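Local atomic coordinates of dehalogenase (Rhodospirillaceae, PDB entry 6A41), a protein that probably catalyses a dehalogenation reaction on a Rossmann-type fold of the short-chain dehydrogenase/reductase superfamily, consistent with a halohydrin dehalogenase. Residues V13-G18 with N83-A88; E106-A111 with S151-G156; V177-V182 with D215-T220. All blocks are in the same frame, centred on the assembly; numbering follows the deposited sequence.

Contact 1 (V13-G18 with N83-A88)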
ATOM      1  N   VAL A  13      30.324   1.295   0.711  1.00 10.56           N
ATOM      2  CA  VAL A  13      30.258   1.239   2.155  1.00 10.88           C
ATOM      3  C   VAL A  13      30.536   2.551   2.884  1.00 12.02           C
ATOM      4  O   VAL A  13      30.128   2.719   4.070  1.00 12.19           O
ATOM      5  CB  VAL A  13      31.193   0.150   2.722  1.00 11.05           C
ATOM      6  CG1 VAL A  13      32.632   0.593   2.814  1.00 11.16           C
ATOM      7  CG2 VAL A  13      30.719  -0.386   4.042  1.00 11.21           C
ATOM      8  N   GLU A  14      31.189   3.475   2.205  1.00 12.72           N
ATOM      9  CA  GLU A  14      31.378   4.785   2.731  1.00 14.71           C
ATOM     10  C   GLU A  14      30.181   5.655   2.648  1.00 15.25           C
ATOM     11  O   GLU A  14      30.211   6.695   3.244  1.00 15.29           O
ATOM     12  CB  GLU A  14      32.639   5.522   2.102  1.00 16.12           C
ATOM     13  CG  GLU A  14      33.922   4.840   2.426  1.00 16.66           C
ATOM     14  CD  GLU A  14      34.166   4.798   3.916  1.00 20.86           C
ATOM     15  OE1 GLU A  14      34.185   5.867   4.586  1.00 20.94           O
ATOM     16  OE2 GLU A  14      34.365   3.694   4.467  1.00 23.42           O
ATOM     17  N   LYS A  15      29.109   5.255   1.998  1.00 14.33           N
ATOM     18  CA  LYS A  15      27.886   6.054   1.932  1.00 15.49           C
ATOM     19  C   LYS A  15      26.810   5.428   2.782  1.00 13.53           C
ATOM     20  O   LYS A  15      26.861   4.236   3.109  1.00 12.11           O
ATOM     21  CB  LYS A  15      27.338   6.033   0.509  1.00 18.16           C
ATOM     22  CG  LYS A  15      28.200   6.880  -0.413  1.00 22.65           C
ATOM     23  CD  LYS A  15      27.777   6.672  -1.831  1.00 25.93           C
ATOM     24  CE  LYS A  15      26.895   7.748  -2.368  1.00 30.99           C
ATOM     25  NZ  LYS A  15      27.436   9.124  -2.343  1.00 34.41           N
ATOM     26  N   PHE A  16      25.822   6.246   3.043  1.00 13.27           N
ATOM     27  CA  PHE A  16      24.458   5.827   3.489  1.00 11.52           C
ATOM     28  C   PHE A  16      24.525   4.789   4.633  1.00 11.25           C
ATOM     29  O   PHE A  16      25.006   5.135   5.708  1.00 10.85           O
ATOM     30  CB  PHE A  16      23.717   5.270   2.220  1.00 11.90           C
ATOM     31  CG  PHE A  16      22.186   5.200   2.319  1.00 11.67           C
ATOM     32  CD1 PHE A  16      21.455   5.866   3.338  1.00 12.29           C
ATOM     33  CD2 PHE A  16      21.497   4.541   1.352  1.00 12.22           C
ATOM     34  CE1 PHE A  16      20.089   5.782   3.404  1.00 12.14           C
ATOM     35  CE2 PHE A  16      20.128   4.512   1.359  1.00 12.13           C
ATOM     36  CZ  PHE A  16      19.421   5.132   2.348  1.00 12.50           C
ATOM     37  N   ALA A  17      24.103   3.540   4.436  1.00  9.49           N
ATOM     38  CA  ALA A  17      23.974   2.612   5.544  1.00  9.44           C
ATOM     39  C   ALA A  17      25.216   1.733   5.735  1.00  9.70           C
ATOM     40  O   ALA A  17      25.226   0.781   6.547  1.00  9.69           O
ATOM     41  CB  ALA A  17      22.799   1.707   5.318  1.00  9.21           C
ATOM     42  N   GLY A  18      26.296   2.030   5.015  1.00 10.47           N
ATOM     43  CA  GLY A  18      27.486   1.112   5.042  1.00 10.53           C
ATOM     44  C   GLY A  18      28.123   0.858   6.410  1.00 11.20           C
ATOM     45  O   GLY A  18      28.463  -0.295   6.779  1.00 10.58           O
ATOM     46  N   ASN A  83      23.724  -0.941  -1.200  1.00 10.11           N
ATOM     47  CA  ASN A  83      23.719   0.290  -0.478  1.00 10.77           C
ATOM     48  C   ASN A  83      24.010   1.425  -1.477  1.00 12.57           C
ATOM     49  O   ASN A  83      25.109   1.686  -1.847  1.00 12.75           O
ATOM     50  CB  ASN A  83      24.726   0.181   0.640  1.00 10.63           C
ATOM     51  CG  ASN A  83      24.911   1.470   1.391  1.00 10.38           C
ATOM     52  OD1 ASN A  83      23.947   2.022   1.977  1.00 10.02           O
ATOM     53  ND2 ASN A  83      26.122   1.955   1.428  1.00  9.93           N
ATOM     54  N   ASP A  84      22.938   1.990  -2.010  1.00 13.64           N
ATOM     55  CA  ASP A  84      22.966   2.898  -3.141  1.00 15.29           C
ATOM     56  C   ASP A  84      22.401   4.254  -2.712  1.00 14.18           C
ATOM     57  O   ASP A  84      21.369   4.322  -2.029  1.00 13.34           O
ATOM     58  CB  ASP A  84      22.161   2.295  -4.323  1.00 17.41           C
ATOM     59  CG  ASP A  84      22.601   0.864  -4.596  1.00 19.96           C
ATOM     60  OD1 ASP A  84      23.734   0.685  -5.055  1.00 22.75           O
ATOM     61  OD2 ASP A  84      21.825  -0.067  -4.253  1.00 21.65           O
ATOM     62  N   ALA A  85      23.125   5.317  -3.086  1.00 13.64           N
ATOM     63  CA  ALA A  85      22.773   6.676  -2.719  1.00 13.50           C
ATOM     64  C   ALA A  85      23.295   7.709  -3.705  1.00 14.19           C
ATOM     65  O   ALA A  85      24.456   7.701  -3.984  1.00 14.56           O
ATOM     66  CB  ALA A  85      23.246   7.018  -1.365  1.00 13.18           C
ATOM     67  N   TYR A  86      22.352   8.476  -4.259  1.00 13.78           N
ATOM     68  CA  TYR A  86      22.577   9.657  -5.094  1.00 14.38           C
ATOM     69  C   TYR A  86      21.930  10.869  -4.372  1.00 13.35           C
ATOM     70  O   TYR A  86      20.928  10.662  -3.651  1.00 13.81           O
ATOM     71  CB  TYR A  86      21.922   9.434  -6.502  1.00 15.39           C
ATOM     72  CG  TYR A  86      22.132  10.542  -7.509  1.00 15.34           C
ATOM     73  CD1 TYR A  86      23.292  10.648  -8.273  1.00 17.61           C
ATOM     74  CD2 TYR A  86      21.199  11.569  -7.619  1.00 17.38           C
ATOM     75  CE1 TYR A  86      23.515  11.728  -9.162  1.00 17.96           C
ATOM     76  CE2 TYR A  86      21.365  12.635  -8.520  1.00 17.09           C
ATOM     77  CZ  TYR A  86      22.508  12.687  -9.294  1.00 18.17           C
ATOM     78  OH  TYR A  86      22.617  13.759 -10.121  1.00 18.37           O
ATOM     79  N   PRO A  87      22.485  12.084  -4.511  1.00 13.91           N
ATOM     80  CA  PRO A  87      21.931  13.210  -3.742  1.00 14.24           C
ATOM     81  C   PRO A  87      20.462  13.481  -4.054  1.00 14.23           C
ATOM     82  O   PRO A  87      20.037  13.264  -5.198  1.00 14.09           O
ATOM     83  CB  PRO A  87      22.783  14.409  -4.130  1.00 14.88           C
ATOM     84  CG  PRO A  87      24.040  13.818  -4.657  1.00 15.78           C
ATOM     85  CD  PRO A  87      23.729  12.462  -5.223  1.00 15.18           C
ATOM     86  N   ALA A  88      19.695  13.852  -3.027  1.00 13.50           N
ATOM     87  CA  ALA A  88      18.362  14.261  -3.230  1.00 14.22           C
ATOM     88  C   ALA A  88      18.475  15.753  -3.610  1.00 15.61           C
ATOM     89  O   ALA A  88      18.610  16.606  -2.722  1.00 14.19           O
ATOM     90  CB  ALA A  88      17.586  14.075  -1.966  1.00 14.77           C
TER
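N83 clamps the beta turn K15-G18 at the C-terminal ends of two adjacent strands in a Rossmann-type fold. The V13-G18 loop follows strand 7-10 and leads into helix 18-27. The N83-A88 loop follows strand 79-83. In cofactor-binding relatives the dinucleotide sits over this end of the sheet. K15-G18 forms a type II' turn, and A17 is the N-cap residue of the helix.

The CG of N83 lies anti to its backbone N (chi1 174°), and its amide works at both ends. ND2 donates to K15 O at 2.9 Å, with a nearly straight N-H. K15 O lies close to the amide plane of N83, while ND2 stands above the K15 carbonyl plane. K15 O also accepts from G18 N inside the turn. On the other end, A17 N donates to N83 OD1 at 2.9 Å. The two bonds together fix the rotation of the amide. The backbone of N83 is held in turn by T11 OG1 and N12 ND2.

The F16 ring lies obliquely to this amide, their planes 27° apart. Y187 meets the ring edge-to-face. K15 NZ forms a salt bridge with D186. F16 CD2 comes to 3.4 Å from D84 O, and F16 CB packs on A85 CB at 4.0 Å.

Contact 2 (E106-A111 with S151-G156)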
ATOM      1  N   GLU A 106      20.299   6.055 -12.758  1.00 13.42           N
ATOM      2  CA  GLU A 106      21.475   5.174 -12.967  1.00 14.13           C
ATOM      3  C   GLU A 106      22.021   4.606 -11.650  1.00 14.54           C
ATOM      4  O   GLU A 106      22.342   3.404 -11.543  1.00 15.12           O
ATOM      5  CB  GLU A 106      22.585   5.877 -13.702  1.00 15.51           C
ATOM      6  CG  GLU A 106      23.800   5.025 -14.008  1.00 17.59           C
ATOM      7  CD  GLU A 106      23.514   4.046 -15.175  1.00 19.12           C
ATOM      8  OE1 GLU A 106      22.541   4.266 -15.954  1.00 18.31           O
ATOM      9  OE2 GLU A 106      24.212   3.023 -15.244  1.00 19.43           O
ATOM     10  N   VAL A 107      22.188   5.516 -10.677  1.00 13.60           N
ATOM     11  CA  VAL A 107      22.789   5.159  -9.407  1.00 13.18           C
ATOM     12  C   VAL A 107      21.867   4.287  -8.527  1.00 12.45           C
ATOM     13  O   VAL A 107      22.342   3.387  -7.851  1.00 11.54           O
ATOM     14  CB  VAL A 107      23.294   6.426  -8.713  1.00 14.22           C
ATOM     15  CG1 VAL A 107      23.729   6.100  -7.292  1.00 15.53           C
ATOM     16  CG2 VAL A 107      24.407   7.125  -9.509  1.00 15.07           C
HETATM   17  N   MSE A 108      20.542   4.512  -8.559  1.00 12.10           N
HETATM   18  CA  MSE A 108      19.656   4.002  -7.586  1.00 12.51           C
HETATM   19  C   MSE A 108      18.820   2.845  -8.142  1.00 12.32           C
HETATM   20  O   MSE A 108      18.184   2.155  -7.349  1.00 11.34           O
HETATM   21  CB  MSE A 108      18.758   5.080  -6.851  1.00 12.61           C
HETATM   22  CG  MSE A 108      19.749   5.957  -6.059  1.00 13.23           C
HETATM   23 SE   MSE A 108      18.874   7.297  -4.965  1.00 17.54          SE
HETATM   24  CE  MSE A 108      18.058   8.392  -6.416  1.00 16.67           C
ATOM     25  N   ALA A 109      18.779   2.645  -9.454  1.00 11.58           N
ATOM     26  CA  ALA A 109      18.023   1.567  -9.981  1.00 11.50           C
ATOM     27  C   ALA A 109      18.870   0.704 -10.923  1.00 11.78           C
ATOM     28  O   ALA A 109      18.936  -0.524 -10.745  1.00 10.95           O
ATOM     29  CB  ALA A 109      16.723   2.045 -10.629  1.00 11.46           C
ATOM     30  N   VAL A 110      19.543   1.314 -11.883  1.00 12.33           N
ATOM     31  CA  VAL A 110      20.278   0.493 -12.890  1.00 12.45           C
ATOM     32  C   VAL A 110      21.504  -0.168 -12.249  1.00 13.48           C
ATOM     33  O   VAL A 110      21.669  -1.391 -12.434  1.00 13.38           O
ATOM     34  CB  VAL A 110      20.706   1.323 -14.107  1.00 13.66           C
ATOM     35  CG1 VAL A 110      21.581   0.495 -15.070  1.00 14.86           C
ATOM     36  CG2 VAL A 110      19.515   1.899 -14.761  1.00 13.11           C
ATOM     37  N   ALA A 111      22.310   0.584 -11.473  1.00 13.61           N
ATOM     38  CA  ALA A 111      23.499   0.020 -10.831  1.00 14.15           C
ATOM     39  C   ALA A 111      23.245  -1.185  -9.865  1.00 13.75           C
ATOM     40  O   ALA A 111      23.889  -2.237 -10.059  1.00 13.82           O
ATOM     41  CB  ALA A 111      24.409   1.118 -10.170  1.00 15.03           C
ATOM     42  N   SER A 151      11.220   9.454  -7.486  1.00  8.96           N
ATOM     43  CA  SER A 151      10.925   8.580  -8.588  1.00  8.99           C
ATOM     44  C   SER A 151      12.043   7.548  -8.766  1.00  8.55           C
ATOM     45  O   SER A 151      11.773   6.352  -8.961  1.00  7.65           O
ATOM     46  CB  SER A 151      10.719   9.409  -9.913  1.00  9.56           C
ATOM     47  OG  SER A 151      10.649   8.478 -11.059  1.00  9.81           O
ATOM     48  N   ALA A 152      13.292   7.967  -8.672  1.00  8.36           N
ATOM     49  CA  ALA A 152      14.383   7.014  -8.822  1.00  8.50           C
ATOM     50  C   ALA A 152      14.410   6.030  -7.657  1.00  8.47           C
ATOM     51  O   ALA A 152      14.695   4.887  -7.868  1.00  8.44           O
ATOM     52  CB  ALA A 152      15.711   7.753  -8.897  1.00  8.72           C
ATOM     53  N   ARG A 153      14.103   6.459  -6.429  1.00  8.25           N
ATOM     54  CA  ARG A 153      13.971   5.517  -5.282  1.00  8.17           C
ATOM     55  C   ARG A 153      12.805   4.586  -5.534  1.00  7.89           C
ATOM     56  O   ARG A 153      12.848   3.436  -5.200  1.00  7.27           O
ATOM     57  CB  ARG A 153      13.699   6.286  -4.018  1.00  8.33           C
ATOM     58  CG  ARG A 153      14.946   6.955  -3.488  1.00  8.85           C
ATOM     59  CD  ARG A 153      16.010   5.966  -3.100  1.00  9.29           C
ATOM     60  NE  ARG A 153      17.148   6.477  -2.355  1.00  9.72           N
ATOM     61  CZ  ARG A 153      18.247   5.744  -2.122  1.00 10.19           C
ATOM     62  NH1 ARG A 153      18.426   4.528  -2.643  1.00  9.82           N
ATOM     63  NH2 ARG A 153      19.203   6.265  -1.434  1.00 10.79           N
ATOM     64  N   ALA A 154      11.715   5.129  -6.075  1.00  8.03           N
ATOM     65  CA  ALA A 154      10.582   4.237  -6.440  1.00  8.41           C
ATOM     66  C   ALA A 154      11.028   3.141  -7.447  1.00  8.15           C
ATOM     67  O   ALA A 154      10.508   2.064  -7.392  1.00  7.96           O
ATOM     68  CB  ALA A 154       9.437   5.024  -7.045  1.00  8.33           C
ATOM     69  N   ALA A 155      11.883   3.503  -8.412  1.00  8.29           N
ATOM     70  CA  ALA A 155      12.371   2.523  -9.419  1.00  9.17           C
ATOM     71  C   ALA A 155      13.135   1.430  -8.722  1.00  9.05           C
ATOM     72  O   ALA A 155      12.950   0.248  -9.029  1.00 11.09           O
ATOM     73  CB  ALA A 155      13.239   3.190 -10.475  1.00  9.31           C
ATOM     74  N   GLY A 156      13.921   1.830  -7.754  1.00  8.78           N
ATOM     75  CA  GLY A 156      14.680   0.879  -6.943  1.00  8.81           C
ATOM     76  C   GLY A 156      13.747  -0.065  -6.220  1.00  8.66           C
ATOM     77  O   GLY A 156      13.901  -1.323  -6.276  1.00  8.62           O
TER
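Helix segments E106-A111 and S151-G156 run nearly parallel, with their axes 7.8 Å apart and 19° between them. They come together at A109 and G156, where A109 CA lies 4.6 Å from G156 CA. The first helix widens here into a pi-type turn, closed by A111 N on E106 O. Small residues allow the close approach. A109 CB meets A155 CB at 3.7 Å and faces the backbone N of G156. A CB on G156 would sit tightly against M108 O.

M108 is modelled as selenomethionine. Its CG is anti to the carbonyl carbon (chi1 -65°), and the chain bends at chi3. Its CE presses on A152 CB at 3.5 Å, a tight carbon pair. Its SE sits over the centre of one face of the R153 guanidinium, 3.2 Å above the plane. The two side chains cross at about a right angle. R153 starts off away from the first helix, but its end comes back to this selenium.

R153 NE is hydrogen-bonded to Y149 OH, and NH2 to D84 O. An alanine in place of R153 would probably leave Y149 OH and D84 O without these partners and open a gap beside the selenium. A155 also packs on A155 of the second subunit, and S151 OG bonds to A155 O of that subunit. S136, Y149 and R153 have the spacing of the Ser-Tyr-Arg triad of halohydrin dehalogenases, which is consistent with their being that triad here. The paired helices fit the dimer-forming four-helix bundle of short-chain dehydrogenases/reductases.

Contact 3 (V177-V182 with D215-T220)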
ATOM      1  N   VAL A 177      14.965  -1.976   2.339  1.00  8.68           N
ATOM      2  CA  VAL A 177      14.662  -1.212   3.562  1.00  9.10           C
ATOM      3  C   VAL A 177      14.475   0.240   3.058  1.00  9.56           C
ATOM      4  O   VAL A 177      15.315   0.784   2.430  1.00  9.69           O
ATOM      5  CB  VAL A 177      15.813  -1.247   4.566  1.00  9.53           C
ATOM      6  CG1 VAL A 177      15.446  -0.334   5.790  1.00  9.97           C
ATOM      7  CG2 VAL A 177      15.994  -2.673   5.116  1.00  9.54           C
ATOM      8  N   GLY A 178      13.313   0.813   3.324  1.00  9.41           N
ATOM      9  CA  GLY A 178      12.940   2.132   2.922  1.00  9.33           C
ATOM     10  C   GLY A 178      13.284   3.086   4.033  1.00  9.47           C
ATOM     11  O   GLY A 178      12.468   3.359   4.908  1.00  8.91           O
ATOM     12  N   SER A 179      14.512   3.489   4.068  1.00  9.30           N
ATOM     13  CA  SER A 179      14.945   4.429   5.134  1.00 10.14           C
ATOM     14  C   SER A 179      14.477   5.846   4.947  1.00  9.43           C
ATOM     15  O   SER A 179      14.282   6.336   3.844  1.00  9.34           O
ATOM     16  CB  SER A 179      16.482   4.483   5.227  1.00 10.73           C
ATOM     17  OG  SER A 179      16.948   5.041   6.451  1.00 11.56           O
ATOM     18  N   ASN A 180      14.285   6.546   6.063  1.00  9.53           N
ATOM     19  CA  ASN A 180      14.284   8.024   6.032  1.00  9.12           C
ATOM     20  C   ASN A 180      14.564   8.512   7.483  1.00  9.23           C
ATOM     21  O   ASN A 180      14.313   7.838   8.448  1.00  8.42           O
ATOM     22  CB  ASN A 180      12.907   8.629   5.527  1.00  9.24           C
ATOM     23  CG  ASN A 180      13.019  10.066   4.838  1.00 10.08           C
ATOM     24  OD1 ASN A 180      11.985  10.637   4.387  1.00 11.63           O
ATOM     25  ND2 ASN A 180      14.169  10.623   4.811  1.00  8.67           N
ATOM     26  N   TYR A 181      15.104   9.728   7.592  1.00  9.84           N
ATOM     27  CA  TYR A 181      15.433  10.364   8.840  1.00 10.30           C
ATOM     28  C   TYR A 181      16.408   9.564   9.687  1.00 10.52           C
ATOM     29  O   TYR A 181      16.249   9.607  10.918  1.00 10.49           O
ATOM     30  CB  TYR A 181      14.126  10.693   9.635  1.00 11.09           C
ATOM     31  CG  TYR A 181      13.292  11.656   8.858  1.00 11.70           C
ATOM     32  CD1 TYR A 181      13.706  12.942   8.764  1.00 12.45           C
ATOM     33  CD2 TYR A 181      12.113  11.303   8.242  1.00 12.27           C
ATOM     34  CE1 TYR A 181      13.029  13.877   8.045  1.00 13.72           C
ATOM     35  CE2 TYR A 181      11.404  12.198   7.491  1.00 13.01           C
ATOM     36  CZ  TYR A 181      11.840  13.530   7.405  1.00 14.15           C
ATOM     37  OH  TYR A 181      11.193  14.501   6.617  1.00 15.48           O
ATOM     38  N   VAL A 182      17.343   8.822   9.062  1.00 10.46           N
ATOM     39  CA  VAL A 182      18.366   8.066   9.757  1.00 11.35           C
ATOM     40  C   VAL A 182      19.679   8.821   9.598  1.00 12.22           C
ATOM     41  O   VAL A 182      20.049   9.157   8.450  1.00 12.66           O
ATOM     42  CB  VAL A 182      18.560   6.664   9.238  1.00 12.06           C
ATOM     43  CG1 VAL A 182      19.725   5.981   9.987  1.00 13.05           C
ATOM     44  CG2 VAL A 182      17.291   5.865   9.353  1.00 11.94           C
ATOM     45  N   ASP A 215      23.066   2.486  13.555  1.00 12.78           N
ATOM     46  CA  ASP A 215      22.921   1.142  14.119  1.00 13.88           C
ATOM     47  C   ASP A 215      21.556   0.451  14.067  1.00 11.94           C
ATOM     48  O   ASP A 215      21.510  -0.803  14.065  1.00 11.19           O
ATOM     49  CB  ASP A 215      23.452   1.098  15.508  1.00 16.13           C
ATOM     50  CG  ASP A 215      25.023   1.158  15.477  1.00 19.87           C
ATOM     51  OD1 ASP A 215      25.693   1.130  14.381  1.00 22.01           O
ATOM     52  OD2 ASP A 215      25.568   1.233  16.554  1.00 24.84           O
ATOM     53  N   GLU A 216      20.497   1.274  14.030  1.00 11.21           N
ATOM     54  CA  GLU A 216      19.116   0.797  13.877  1.00 11.09           C
ATOM     55  C   GLU A 216      18.878   0.367  12.441  1.00 10.26           C
ATOM     56  O   GLU A 216      18.323  -0.737  12.188  1.00  9.15           O
ATOM     57  CB  GLU A 216      18.040   1.835  14.281  1.00 11.87           C
ATOM     58  CG  GLU A 216      17.955   2.014  15.766  1.00 12.84           C
ATOM     59  CD  GLU A 216      17.258   3.315  16.274  1.00 13.98           C
ATOM     60  OE1 GLU A 216      17.292   4.366  15.632  1.00 14.25           O
ATOM     61  OE2 GLU A 216      16.672   3.212  17.374  1.00 14.92           O
ATOM     62  N   LEU A 217      19.283   1.245  11.528  1.00  9.55           N
ATOM     63  CA  LEU A 217      19.228   0.840  10.061  1.00  9.66           C
ATOM     64  C   LEU A 217      20.088  -0.382   9.835  1.00  9.18           C
ATOM     65  O   LEU A 217      19.644  -1.326   9.149  1.00  8.87           O
ATOM     66  CB  LEU A 217      19.636   1.998   9.211  1.00  9.53           C
ATOM     67  CG  LEU A 217      19.558   1.820   7.694  1.00  9.62           C
ATOM     68  CD1 LEU A 217      18.265   1.312   7.243  1.00  9.33           C
ATOM     69  CD2 LEU A 217      19.803   3.130   7.001  1.00  9.90           C
ATOM     70  N   GLY A 218      21.310  -0.364  10.411  1.00  8.75           N
ATOM     71  CA  GLY A 218      22.186  -1.558  10.261  1.00  9.12           C
ATOM     72  C   GLY A 218      21.556  -2.881  10.822  1.00  8.94           C
ATOM     73  O   GLY A 218      21.632  -3.961  10.170  1.00  9.30           O
ATOM     74  N   ALA A 219      20.941  -2.792  11.986  1.00  8.77           N
ATOM     75  CA  ALA A 219      20.324  -3.921  12.595  1.00  9.30           C
ATOM     76  C   ALA A 219      19.133  -4.432  11.726  1.00  9.20           C
ATOM     77  O   ALA A 219      18.910  -5.652  11.644  1.00  9.33           O
ATOM     78  CB  ALA A 219      19.819  -3.694  14.062  1.00  9.96           C
ATOM     79  N   THR A 220      18.397  -3.512  11.140  1.00  8.94           N
ATOM     80  CA  THR A 220      17.321  -3.897  10.204  1.00  9.23           C
ATOM     81  C   THR A 220      17.778  -4.653   9.001  1.00  8.75           C
ATOM     82  O   THR A 220      17.231  -5.685   8.613  1.00  8.68           O
ATOM     83  CB  THR A 220      16.432  -2.672   9.903  1.00  9.06           C
ATOM     84  OG1 THR A 220      15.934  -2.122  11.174  1.00  9.47           O
ATOM     85  CG2 THR A 220      15.308  -3.099   9.086  1.00  9.36           C
TER
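L217 of helix 214-225 packs onto V177, S179 and V182 at the C-terminal end of strand 172-179 and just beyond it. The strand and helix segments run almost antiparallel, with their axes 10.2 Å apart. This is the strand-to-helix packing of a Rossmann-type fold, where the chain goes on to strand 236-239.

The CB of L217 meets V182 CG1 at 4.1 Å. Its CG lies anti to the backbone N (chi1 -176°), and the two methyls then part. CD1 reaches V177 CG1 at 3.6 Å, the two side chains sliding past each other in opposite directions. CD2 lies 3.5 Å from S179 OG and also touches V182 CG1.

About one turn on, T220 CG2 packs against V177 CG2 at 4.1 Å. T220 OG1 turns back to E216 O, a hydrogen bond of 2.9 Å. E216 O also accepts from T220 N, on the opposite face of its plane. F223 of the third subunit packs on T220, and F231 of that subunit on V182.

The contact is mainly apolar. The S179 hydroxyl touches methyls at packing distance, and T220 spends its own on its helix. The fit depends on shape rather than on directed bonds between the segments.

In the fold
From the N terminus, contact 1 closes first. It joins the loop after strand 7-10 to the loop after strand 79-83, enclosing helices 18-27, 42-51 and 63-74 with strands 31-34, 56-57 and 79-83. Contact 2 then ties helix 98-126 to helix 147-158, around strand 129-136. Contact 3 closes last, from the end of strand 172-179 to helix 214-225. The three follow in series, and none nests or crosses. Contact 1 touches both others: F16 CE2 packs on R153 NH2, and A17 CB on L217 CD2. Contacts 2 and 3 do not touch, their centres about 18 Å apart. Contact 1 thus bridges the helix pair and the packing of helix 214-225 on strand 172-179.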